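Poly-beta-hydroxybuterate polymerase (PDB 5T6O) probably polymerises hydroxybutyryl units into polyhydroxybutyrate as a class I synthase, the chain here being its catalytic domain of alpha/beta hydrolase fold. Local coordinates at residues N79-Y92 with A229-L241. The protein carries 1 engineered substitution. Numbering follows the deposited sequence.
Sequences NPDASMAGSTWDDY and ATNLPGPWYCWYL
Asn79 turns its carboxamide onto the start of strand 230-233: OD1 accepts from Asn231 N at 2.9 Å, in the carbonyl plane and nearly straight, while ND2 gives a weak bond to Ala229 O and another bond to Ala387 O. With CG trans to the backbone N (chi1 -158°), the carboxamide faces both strand partners and mimics a peptide group of a neighbouring strand. Asn231 replies with its own side chain, ND2 donating to Pro80 O at 3.2 Å almost in line with the carbonyl; the same nitrogen also bonds to Ala389 O, so both side-chain nitrogens hold the C-terminal residues. Pro80 lays its CG against Asn231 O and close to Pro233.

In the type I beta turn from Met84 to Ser87, backbone carbonyls meet proline rings. Pro233 CB sits 3.4 Å from Met84 O and about as near Ser87 O, and Pro235 packs along the carbonyls of Ala85 and Ser87. Ser87 O also takes a weak bond from Trp236 N, in the first turn of helix 234-246. Thr88 caps helix 89-108 in a capping box with Asp91, and its carbonyl oxygen lies at the edge of the Trp236 indole. A water accepts from Trp89 N and donates weakly to Pro235 O.

Trp89 then stacks face to face on Trp239, its five-membered ring over the six-membered ring, centroids 3.5 Å apart and planes at 12°. Its CZ3 meets Trp236 CZ2 at 3.6 Å and also touches Tyr240. Tyr92 presents a ring face to Trp236 CD1, its plane inclined by 49° to the indole's five-membered ring, and brings OH to Pro233 CG.

Amide hydrogen bonds thus hold the strand start, whereas a largely buried aromatic cluster, packed on helix 120-134 through Val120, Ile124 and Thr127, joins the two helix starts, probably mainly by dispersion and water exclusion.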
ATOM      1  N   ASN A  79      13.682 -35.920   0.294  1.00 24.27           N
ATOM      2  CA  ASN A  79      13.940 -34.991  -0.801  1.00 25.45           C
ATOM      3  C   ASN A  79      13.714 -35.781  -2.087  1.00 23.14           C
ATOM      4  O   ASN A  79      14.562 -36.592  -2.457  1.00 24.36           O
ATOM      5  CB  ASN A  79      15.362 -34.426  -0.718  1.00 27.80           C
ATOM      6  CG  ASN A  79      15.504 -33.109  -1.455  1.00 30.37           C
ATOM      7  OD1 ASN A  79      14.582 -32.692  -2.148  1.00 23.18           O
ATOM      8  ND2 ASN A  79      16.660 -32.450  -1.312  1.00 26.23           N
ATOM      9  N   PRO A  80      12.579 -35.609  -2.768  1.00 25.76           N
ATOM     10  CA  PRO A  80      12.177 -36.588  -3.786  1.00 29.85           C
ATOM     11  C   PRO A  80      13.152 -36.669  -4.951  1.00 32.24           C
ATOM     12  O   PRO A  80      13.733 -35.669  -5.379  1.00 31.19           O
ATOM     13  CB  PRO A  80      10.800 -36.089  -4.245  1.00 32.06           C
ATOM     14  CG  PRO A  80      10.709 -34.707  -3.777  1.00 34.09           C
ATOM     15  CD  PRO A  80      11.541 -34.591  -2.547  1.00 28.74           C
ATOM     16  N   ASP A  81      13.335 -37.889  -5.442  1.00 31.38           N
ATOM     17  CA  ASP A  81      14.111 -38.197  -6.627  1.00 34.71           C
ATOM     18  C   ASP A  81      13.162 -38.588  -7.753  1.00 35.32           C
ATOM     19  O   ASP A  81      11.940 -38.448  -7.637  1.00 29.43           O
ATOM     20  CB  ASP A  81      15.121 -39.312  -6.334  1.00 38.65           C
ATOM     21  CG  ASP A  81      14.458 -40.600  -5.856  1.00 47.07           C
ATOM     22  OD1 ASP A  81      13.233 -40.774  -6.027  1.00 38.64           O
ATOM     23  OD2 ASP A  81      15.174 -41.456  -5.304  1.00 56.08           O
ATOM     24  N   ALA A  82      13.734 -39.136  -8.829  1.00 35.98           N
ATOM     25  CA  ALA A  82      12.951 -39.440 -10.023  1.00 37.10           C
ATOM     26  C   ALA A  82      11.809 -40.403  -9.728  1.00 36.36           C
ATOM     27  O   ALA A  82      10.748 -40.319 -10.360  1.00 34.58           O
ATOM     28  CB  ALA A  82      13.864 -40.015 -11.104  1.00 39.49           C
ATOM     29  N   SER A  83      11.996 -41.307  -8.763  1.00 30.60           N
ATOM     30  CA  SER A  83      10.963 -42.291  -8.457  1.00 32.87           C
ATOM     31  C   SER A  83       9.695 -41.639  -7.932  1.00 35.76           C
ATOM     32  O   SER A  83       8.623 -42.251  -7.995  1.00 37.88           O
ATOM     33  CB  SER A  83      11.481 -43.308  -7.433  1.00 38.10           C
ATOM     34  OG  SER A  83      11.749 -42.685  -6.184  1.00 39.05           O
ATOM     35  N   MET A  84       9.791 -40.411  -7.419  1.00 31.74           N
ATOM     36  CA  MET A  84       8.649 -39.714  -6.856  1.00 29.81           C
ATOM     37  C   MET A  84       8.164 -38.568  -7.738  1.00 32.16           C
ATOM     38  O   MET A  84       7.345 -37.764  -7.291  1.00 30.72           O
ATOM     39  CB  MET A  84       9.001 -39.208  -5.458  1.00 31.22           C
ATOM     40  CG  MET A  84       9.354 -40.352  -4.506  1.00 38.01           C
ATOM     41  SD  MET A  84       9.942 -39.719  -2.929  1.00 49.88           S
ATOM     42  CE  MET A  84       8.458 -38.955  -2.272  1.00 51.87           C
ATOM     43  N   ALA A  85       8.627 -38.494  -8.984  1.00 28.32           N
ATOM     44  CA  ALA A  85       8.261 -37.384  -9.865  1.00 33.97           C
ATOM     45  C   ALA A  85       6.761 -37.309 -10.146  1.00 40.83           C
ATOM     46  O   ALA A  85       6.290 -36.275 -10.638  1.00 33.14           O
ATOM     47  CB  ALA A  85       9.031 -37.499 -11.181  1.00 34.24           C
ATOM     48  N   GLY A  86       6.003 -38.364  -9.851  1.00 32.44           N
ATOM     49  CA  GLY A  86       4.562 -38.346 -10.006  1.00 29.72           C
ATOM     50  C   GLY A  86       3.761 -38.251  -8.727  1.00 29.52           C
ATOM     51  O   GLY A  86       2.535 -38.428  -8.773  1.00 32.15           O
ATOM     52  N   SER A  87       4.394 -37.972  -7.587  1.00 28.37           N
ATOM     53  CA  SER A  87       3.687 -37.898  -6.315  1.00 31.11           C
ATOM     54  C   SER A  87       2.736 -36.708  -6.287  1.00 32.76           C
ATOM     55  O   SER A  87       3.045 -35.636  -6.808  1.00 28.67           O
ATOM     56  CB  SER A  87       4.677 -37.772  -5.156  1.00 26.05           C
ATOM     57  OG  SER A  87       5.612 -38.837  -5.168  1.00 33.24           O
ATOM     58  N   THR A  88       1.595 -36.891  -5.632  1.00 28.14           N
ATOM     59  CA  THR A  88       0.518 -35.913  -5.629  1.00 24.00           C
ATOM     60  C   THR A  88       0.369 -35.283  -4.255  1.00 27.54           C
ATOM     61  O   THR A  88       0.918 -35.763  -3.260  1.00 29.58           O
ATOM     62  CB  THR A  88      -0.805 -36.564  -6.033  1.00 33.06           C
ATOM     63  OG1 THR A  88      -1.167 -37.533  -5.036  1.00 31.24           O
ATOM     64  CG2 THR A  88      -0.665 -37.245  -7.384  1.00 35.95           C
ATOM     65  N   TRP A  89      -0.413 -34.201  -4.213  1.00 26.49           N
ATOM     66  CA  TRP A  89      -0.779 -33.614  -2.927  1.00 24.61           C
ATOM     67  C   TRP A  89      -1.455 -34.650  -2.035  1.00 29.14           C
ATOM     68  O   TRP A  89      -1.149 -34.736  -0.841  1.00 28.24           O
ATOM     69  CB  TRP A  89      -1.684 -32.398  -3.142  1.00 29.86           C
ATOM     70  CG  TRP A  89      -2.281 -31.806  -1.882  1.00 27.39           C
ATOM     71  CD1 TRP A  89      -3.474 -32.141  -1.306  1.00 27.82           C
ATOM     72  CD2 TRP A  89      -1.728 -30.756  -1.076  1.00 27.35           C
ATOM     73  NE1 TRP A  89      -3.696 -31.373  -0.188  1.00 31.31           N
ATOM     74  CE2 TRP A  89      -2.639 -30.517  -0.021  1.00 29.04           C
ATOM     75  CE3 TRP A  89      -0.548 -29.998  -1.138  1.00 28.72           C
ATOM     76  CZ2 TRP A  89      -2.410 -29.555   0.958  1.00 26.61           C
ATOM     77  CZ3 TRP A  89      -0.320 -29.040  -0.166  1.00 30.15           C
ATOM     78  CH2 TRP A  89      -1.249 -28.827   0.874  1.00 27.38           C
ATOM     79  N   ASP A  90      -2.349 -35.471  -2.610  1.00 27.91           N
ATOM     80  CA  ASP A  90      -3.032 -36.512  -1.841  1.00 26.24           C
ATOM     81  C   ASP A  90      -2.053 -37.554  -1.313  1.00 31.02           C
ATOM     82  O   ASP A  90      -2.210 -38.047  -0.189  1.00 32.86           O
ATOM     83  CB  ASP A  90      -4.111 -37.192  -2.692  1.00 27.81           C
ATOM     84  CG  ASP A  90      -5.349 -36.329  -2.859  1.00 36.40           C
ATOM     85  OD1 ASP A  90      -5.231 -35.099  -2.740  1.00 36.28           O
ATOM     86  OD2 ASP A  90      -6.442 -36.880  -3.099  1.00 37.35           O
ATOM     87  N   ASP A  91      -1.052 -37.921  -2.118  1.00 28.10           N
ATOM     88  CA  ASP A  91      -0.056 -38.883  -1.654  1.00 30.04           C
ATOM     89  C   ASP A  91       0.598 -38.393  -0.374  1.00 33.20           C
ATOM     90  O   ASP A  91       0.785 -39.158   0.584  1.00 27.95           O
ATOM     91  CB  ASP A  91       1.022 -39.105  -2.716  1.00 28.90           C
ATOM     92  CG  ASP A  91       0.539 -39.885  -3.920  1.00 36.86           C
ATOM     93  OD1 ASP A  91      -0.487 -40.603  -3.839  1.00 33.47           O
ATOM     94  OD2 ASP A  91       1.228 -39.777  -4.962  1.00 31.67           O
ATOM     95  N   TYR A  92       0.976 -37.114  -0.359  1.00 27.77           N
ATOM     96  CA  TYR A  92       1.655 -36.543   0.798  1.00 24.67           C
ATOM     97  C   TYR A  92       0.730 -36.486   1.999  1.00 30.31           C
ATOM     98  O   TYR A  92       1.170 -36.700   3.131  1.00 27.72           O
ATOM     99  CB  TYR A  92       2.179 -35.148   0.457  1.00 26.17           C
ATOM    100  CG  TYR A  92       3.561 -35.144  -0.173  1.00 25.07           C
ATOM    101  CD1 TYR A  92       3.863 -35.959  -1.253  1.00 27.22           C
ATOM    102  CD2 TYR A  92       4.564 -34.320   0.326  1.00 28.52           C
ATOM    103  CE1 TYR A  92       5.123 -35.951  -1.829  1.00 27.37           C
ATOM    104  CE2 TYR A  92       5.827 -34.303  -0.247  1.00 29.13           C
ATOM    105  CZ  TYR A  92       6.101 -35.116  -1.316  1.00 28.12           C
ATOM    106  OH  TYR A  92       7.363 -35.095  -1.878  1.00 28.90           O
ATOM    107  N   ALA A 229      18.107 -26.598  -0.980  1.00 27.59           N
ATOM    108  CA  ALA A 229      16.803 -26.616  -1.641  1.00 26.84           C
ATOM    109  C   ALA A 229      16.199 -28.022  -1.674  1.00 22.24           C
ATOM    110  O   ALA A 229      16.890 -29.031  -1.564  1.00 21.78           O
ATOM    111  CB  ALA A 229      16.920 -26.082  -3.070  1.00 31.09           C
ATOM    112  N   THR A 230      14.875 -28.075  -1.820  1.00 23.52           N
ATOM    113  CA  THR A 230      14.179 -29.345  -1.921  1.00 23.97           C
ATOM    114  C   THR A 230      13.456 -29.418  -3.255  1.00 26.49           C
ATOM    115  O   THR A 230      13.116 -28.393  -3.846  1.00 29.09           O
ATOM    116  CB  THR A 230      13.193 -29.540  -0.769  1.00 22.64           C
ATOM    117  OG1 THR A 230      12.257 -28.449  -0.748  1.00 24.12           O
ATOM    118  CG2 THR A 230      13.969 -29.603   0.558  1.00 22.66           C
ATOM    119  N   ASN A 231      13.246 -30.638  -3.732  1.00 22.19           N
ATOM    120  CA  ASN A 231      12.460 -30.858  -4.940  1.00 21.55           C
ATOM    121  C   ASN A 231      10.990 -31.012  -4.598  1.00 27.85           C
ATOM    122  O   ASN A 231      10.639 -31.660  -3.610  1.00 26.60           O
ATOM    123  CB  ASN A 231      12.921 -32.108  -5.680  1.00 22.69           C
ATOM    124  CG  ASN A 231      14.259 -31.920  -6.357  1.00 24.30           C
ATOM    125  OD1 ASN A 231      14.524 -30.863  -6.937  1.00 29.42           O
ATOM    126  ND2 ASN A 231      15.116 -32.937  -6.271  1.00 26.45           N
ATOM    127  N   LEU A 232      10.133 -30.449  -5.450  1.00 24.93           N
ATOM    128  CA  LEU A 232       8.703 -30.688  -5.343  1.00 23.12           C
ATOM    129  C   LEU A 232       8.266 -31.556  -6.507  1.00 22.86           C
ATOM    130  O   LEU A 232       8.606 -31.240  -7.651  1.00 25.20           O
ATOM    131  CB  LEU A 232       7.912 -29.378  -5.368  1.00 20.54           C
ATOM    132  CG  LEU A 232       8.184 -28.336  -4.276  1.00 26.92           C
ATOM    133  CD1 LEU A 232       7.261 -27.134  -4.466  1.00 26.81           C
ATOM    134  CD2 LEU A 232       8.002 -28.959  -2.875  1.00 25.21           C
ATOM    135  N   PRO A 233       7.526 -32.634  -6.274  1.00 22.29           N
ATOM    136  CA  PRO A 233       6.988 -33.410  -7.399  1.00 26.10           C
ATOM    137  C   PRO A 233       6.026 -32.559  -8.215  1.00 22.28           C
ATOM    138  O   PRO A 233       5.301 -31.720  -7.679  1.00 22.70           O
ATOM    139  CB  PRO A 233       6.267 -34.582  -6.718  1.00 28.04           C
ATOM    140  CG  PRO A 233       6.862 -34.604  -5.284  1.00 24.30           C
ATOM    141  CD  PRO A 233       7.094 -33.169  -4.968  1.00 21.46           C
ATOM    142  N   GLY A 234       6.025 -32.790  -9.525  1.00 24.18           N
ATOM    143  CA  GLY A 234       5.216 -32.013 -10.444  1.00 24.55           C
ATOM    144  C   GLY A 234       3.761 -31.887 -10.034  1.00 25.94           C
ATOM    145  O   GLY A 234       3.240 -30.776  -9.886  1.00 25.23           O
ATOM    146  N   PRO A 235       3.063 -33.015  -9.861  1.00 25.06           N
ATOM    147  CA  PRO A 235       1.625 -32.923  -9.540  1.00 24.72           C
ATOM    148  C   PRO A 235       1.357 -32.249  -8.210  1.00 22.84           C
ATOM    149  O   PRO A 235       0.347 -31.549  -8.061  1.00 26.92           O
ATOM    150  CB  PRO A 235       1.169 -34.390  -9.535  1.00 22.95           C
ATOM    151  CG  PRO A 235       2.146 -35.080 -10.514  1.00 24.79           C
ATOM    152  CD  PRO A 235       3.475 -34.399 -10.187  1.00 22.93           C
ATOM    153  N   TRP A 236       2.254 -32.437  -7.240  1.00 20.70           N
ATOM    154  CA  TRP A 236       2.118 -31.797  -5.933  1.00 23.10           C
ATOM    155  C   TRP A 236       2.207 -30.283  -6.054  1.00 25.98           C
ATOM    156  O   TRP A 236       1.366 -29.543  -5.530  1.00 27.23           O
ATOM    157  CB  TRP A 236       3.219 -32.314  -4.999  1.00 21.39           C
ATOM    158  CG  TRP A 236       3.043 -31.888  -3.553  1.00 23.31           C
ATOM    159  CD1 TRP A 236       2.512 -32.635  -2.552  1.00 24.47           C
ATOM    160  CD2 TRP A 236       3.386 -30.620  -2.970  1.00 26.96           C
ATOM    161  NE1 TRP A 236       2.515 -31.930  -1.378  1.00 23.81           N
ATOM    162  CE2 TRP A 236       3.037 -30.683  -1.607  1.00 29.06           C
ATOM    163  CE3 TRP A 236       3.964 -29.446  -3.464  1.00 23.36           C
ATOM    164  CZ2 TRP A 236       3.232 -29.614  -0.735  1.00 27.36           C
ATOM    165  CZ3 TRP A 236       4.165 -28.381  -2.591  1.00 25.03           C
ATOM    166  CH2 TRP A 236       3.791 -28.472  -1.244  1.00 26.68           C
ATOM    167  N   TYR A 237       3.262 -29.809  -6.705  1.00 22.88           N
ATOM    168  CA  TYR A 237       3.477 -28.380  -6.903  1.00 23.84           C
ATOM    169  C   TYR A 237       2.340 -27.765  -7.715  1.00 23.45           C
ATOM    170  O   TYR A 237       1.867 -26.664  -7.410  1.00 23.47           O
ATOM    171  CB  TYR A 237       4.851 -28.222  -7.575  1.00 21.29           C
ATOM    172  CG  TYR A 237       5.351 -26.852  -7.984  1.00 25.01           C
ATOM    173  CD1 TYR A 237       4.845 -25.687  -7.440  1.00 26.57           C
ATOM    174  CD2 TYR A 237       6.369 -26.745  -8.931  1.00 29.44           C
ATOM    175  CE1 TYR A 237       5.327 -24.446  -7.841  1.00 28.77           C
ATOM    176  CE2 TYR A 237       6.856 -25.518  -9.334  1.00 31.68           C
ATOM    177  CZ  TYR A 237       6.325 -24.370  -8.797  1.00 29.53           C
ATOM    178  OH  TYR A 237       6.812 -23.143  -9.206  1.00 30.16           O
ATOM    179  N   CYS A 238       1.867 -28.481  -8.738  1.00 21.05           N
ATOM    180  CA  CYS A 238       0.735 -28.017  -9.538  1.00 26.80           C
ATOM    181  C   CYS A 238      -0.507 -27.822  -8.675  1.00 27.41           C
ATOM    182  O   CYS A 238      -1.170 -26.776  -8.735  1.00 25.21           O
ATOM    183  CB  CYS A 238       0.475 -29.028 -10.660  1.00 27.38           C
ATOM    184  SG  CYS A 238      -1.005 -28.742 -11.664  1.00 29.50           S
ATOM    185  N   TRP A 239      -0.836 -28.828  -7.863  1.00 22.60           N
ATOM    186  CA  TRP A 239      -2.043 -28.766  -7.037  1.00 26.91           C
ATOM    187  C   TRP A 239      -1.950 -27.635  -6.028  1.00 26.04           C
ATOM    188  O   TRP A 239      -2.894 -26.859  -5.856  1.00 26.16           O
ATOM    189  CB  TRP A 239      -2.250 -30.106  -6.320  1.00 27.80           C
ATOM    190  CG  TRP A 239      -3.562 -30.249  -5.610  1.00 26.77           C
ATOM    191  CD1 TRP A 239      -4.656 -30.950  -6.040  1.00 35.29           C
ATOM    192  CD2 TRP A 239      -3.925 -29.683  -4.340  1.00 26.69           C
ATOM    193  NE1 TRP A 239      -5.674 -30.851  -5.117  1.00 35.15           N
ATOM    194  CE2 TRP A 239      -5.252 -30.078  -4.070  1.00 35.21           C
ATOM    195  CE3 TRP A 239      -3.259 -28.879  -3.411  1.00 26.41           C
ATOM    196  CZ2 TRP A 239      -5.925 -29.695  -2.909  1.00 35.40           C
ATOM    197  CZ3 TRP A 239      -3.932 -28.500  -2.261  1.00 30.48           C
ATOM    198  CH2 TRP A 239      -5.252 -28.910  -2.025  1.00 29.18           C
ATOM    199  N   TYR A 240      -0.810 -27.537  -5.339  1.00 22.84           N
ATOM    200  CA  TYR A 240      -0.621 -26.481  -4.348  1.00 24.78           C
ATOM    201  C   TYR A 240      -0.770 -25.098  -4.974  1.00 27.64           C
ATOM    202  O   TYR A 240      -1.534 -24.260  -4.481  1.00 27.79           O
ATOM    203  CB  TYR A 240       0.752 -26.662  -3.704  1.00 24.73           C
ATOM    204  CG  TYR A 240       1.060 -25.695  -2.587  1.00 24.67           C
ATOM    205  CD1 TYR A 240       0.181 -25.525  -1.520  1.00 29.01           C
ATOM    206  CD2 TYR A 240       2.245 -24.979  -2.586  1.00 26.36           C
ATOM    207  CE1 TYR A 240       0.475 -24.641  -0.493  1.00 27.51           C
ATOM    208  CE2 TYR A 240       2.544 -24.088  -1.564  1.00 26.99           C
ATOM    209  CZ  TYR A 240       1.658 -23.928  -0.524  1.00 29.87           C
ATOM    210  OH  TYR A 240       1.963 -23.040   0.492  1.00 29.05           O
ATOM    211  N   LEU A 241      -0.077 -24.847  -6.088  1.00 23.82           N
ATOM    212  CA  LEU A 241      -0.184 -23.548  -6.751  1.00 23.07           C
ATOM    213  C   LEU A 241      -1.614 -23.273  -7.203  1.00 25.63           C
ATOM    214  O   LEU A 241      -2.136 -22.171  -7.010  1.00 25.45           O
ATOM    215  CB  LEU A 241       0.768 -23.504  -7.948  1.00 25.77           C
ATOM    216  CG  LEU A 241       1.487 -22.222  -8.338  1.00 48.71           C
ATOM    217  CD1 LEU A 241       2.241 -21.657  -7.143  1.00 47.59           C
ATOM    218  CD2 LEU A 241       2.448 -22.516  -9.494  1.00 45.74           C
TER
HETATM  219  O   HOH W   1      -1.308 -33.388  -6.770  1.00 25.78           O